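Local coordinates for capsular polysaccharide export system protein KpsC (Thermosulfurimonas dismutans, PDB 6MGB), which probably transfers a Kdo residue in beta(2,4) linkage while building the glycolipid anchor of bacterial capsular polysaccharides, and binds cytidine monophosphate in its GT-B-type fold, at residues 186-189 against 190-194. Sequence-based numbering, arbitrary orientation.
Sequences FAAL and EENPG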
loop_
_atom_site.group_PDB
_atom_site.type_symbol
_atom_site.label_atom_id
_atom_site.label_comp_id
_atom_site.label_asym_id
_atom_site.label_seq_id
_atom_site.Cartn_x
_atom_site.Cartn_y
_atom_site.Cartn_z
ATOM N N PHE A 186 -13.638 -0.775 19.861
ATOM C CA PHE A 186 -14.693 -1.304 20.718
ATOM C C PHE A 186 -15.397 -2.488 20.072
ATOM O O PHE A 186 -15.943 -3.342 20.780
ATOM C CB PHE A 186 -15.683 -0.193 21.065
ATOM C CG PHE A 186 -15.129 0.815 22.028
ATOM C CD1 PHE A 186 -14.989 0.497 23.368
ATOM C CD2 PHE A 186 -14.731 2.068 21.597
ATOM C CE1 PHE A 186 -14.471 1.411 24.263
ATOM C CE2 PHE A 186 -14.212 2.991 22.490
ATOM C CZ PHE A 186 -14.081 2.658 23.823
ATOM N N ALA A 187 -15.388 -2.569 18.741
ATOM C CA ALA A 187 -15.889 -3.765 18.074
ATOM C C ALA A 187 -15.005 -4.968 18.376
ATOM O O ALA A 187 -15.507 -6.078 18.590
ATOM C CB ALA A 187 -15.982 -3.531 16.567
ATOM N N ALA A 188 -13.685 -4.769 18.396
ATOM C CA ALA A 188 -12.779 -5.858 18.746
ATOM C C ALA A 188 -12.988 -6.301 20.189
ATOM O O ALA A 188 -13.003 -7.502 20.480
ATOM C CB ALA A 188 -11.331 -5.427 18.521
ATOM N N LEU A 189 -13.145 -5.343 21.107
ATOM C CA LEU A 189 -13.441 -5.683 22.496
ATOM C C LEU A 189 -14.685 -6.554 22.592
ATOM O O LEU A 189 -14.681 -7.598 23.257
ATOM C CB LEU A 189 -13.629 -4.410 23.323
ATOM C CG LEU A 189 -12.402 -3.853 24.041
ATOM C CD1 LEU A 189 -11.332 -3.458 23.047
ATOM C CD2 LEU A 189 -12.797 -2.667 24.912
ATOM N N GLU A 190 -15.768 -6.136 21.934
ATOM C CA GLU A 190 -17.037 -6.840 22.074
ATOM C C GLU A 190 -16.962 -8.242 21.483
ATOM O O GLU A 190 -17.570 -9.177 22.013
ATOM C CB GLU A 190 -18.153 -6.037 21.408
ATOM C CG GLU A 190 -19.535 -6.622 21.609
ATOM C CD GLU A 190 -20.627 -5.728 21.064
ATOM O OE1 GLU A 190 -21.035 -5.934 19.902
ATOM O OE2 GLU A 190 -21.067 -4.812 21.790
ATOM N N GLU A 191 -16.222 -8.406 20.387
ATOM C CA GLU A 191 -16.153 -9.695 19.712
ATOM C C GLU A 191 -15.185 -10.667 20.374
ATOM O O GLU A 191 -15.345 -11.881 20.213
ATOM C CB GLU A 191 -15.752 -9.490 18.249
ATOM C CG GLU A 191 -15.369 -10.766 17.515
ATOM C CD GLU A 191 -16.467 -11.814 17.547
ATOM O OE1 GLU A 191 -17.641 -11.441 17.755
ATOM O OE2 GLU A 191 -16.156 -13.009 17.359
ATOM N N ASN A 192 -14.197 -10.172 21.115
ATOM C CA ASN A 192 -13.133 -11.009 21.675
ATOM C C ASN A 192 -13.030 -10.775 23.178
ATOM O O ASN A 192 -11.994 -10.334 23.685
ATOM C CB ASN A 192 -11.808 -10.717 20.975
ATOM C CG ASN A 192 -11.918 -10.796 19.463
ATOM O OD1 ASN A 192 -11.794 -11.870 18.872
ATOM N ND2 ASN A 192 -12.153 -9.654 18.827
ATOM N N PRO A 193 -14.094 -11.075 23.926
ATOM C CA PRO A 193 -14.083 -10.772 25.368
ATOM C C PRO A 193 -12.950 -11.438 26.131
ATOM O O PRO A 193 -12.436 -10.851 27.091
ATOM C CB PRO A 193 -15.454 -11.276 25.843
ATOM C CG PRO A 193 -15.915 -12.230 24.780
ATOM C CD PRO A 193 -15.361 -11.693 23.501
ATOM N N GLY A 194 -12.541 -12.641 25.739
ATOM C CA GLY A 194 -11.515 -13.362 26.461
ATOM C C GLY A 194 -10.104 -13.171 25.958
ATOM O O GLY A 194 -9.181 -13.800 26.485
#
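Asn-192 folds its side chain back onto the carbonyl of Ala-188 and so closes the C-terminal end of helix 180-191. Two N-H groups of the same residue grip that one oxygen: ND2 of Asn-192 lies 2.8 Å from Ala-188 O, and the backbone N of Asn-192, last of the i to i-4 series, 3.0 Å from Ala-188 O. The side-chain hydrogen bond is the straighter, at 159° against 134°; ND2 approaches in the carbonyl plane on a lone pair, whereas the backbone N stands tilted from that plane. A chi1 of -52°, with CG beside its own backbone N, swings the carboxamide back to reach the oxygen. Asn-192 is also where the chain leaves helical backbone angles, and its N adds only a weak bond to Leu-189 O (3.4 Å).

The preceding helical bonds, Glu-190 N to Phe-186 O and Glu-191 N to Ala-187 O, are both 3.0 Å. Tight packing lies where the buried Asn-192 carboxamide meets the Ala-188 carbonyl; the loose side is the exposed face, where the extended Glu-190 side chain and the Phe-186 ring lead away.

Tyr-243 OH and Arg-241 hold the ND2 and OD1 ends of the Asn-192 amide. The helix end is thus pinned on the parallel sheet, the Ala-188 methyl resting on Leu-161 of strand 158-162 and Tyr-243 of strand 241-244, and Asn-192 on Val-159.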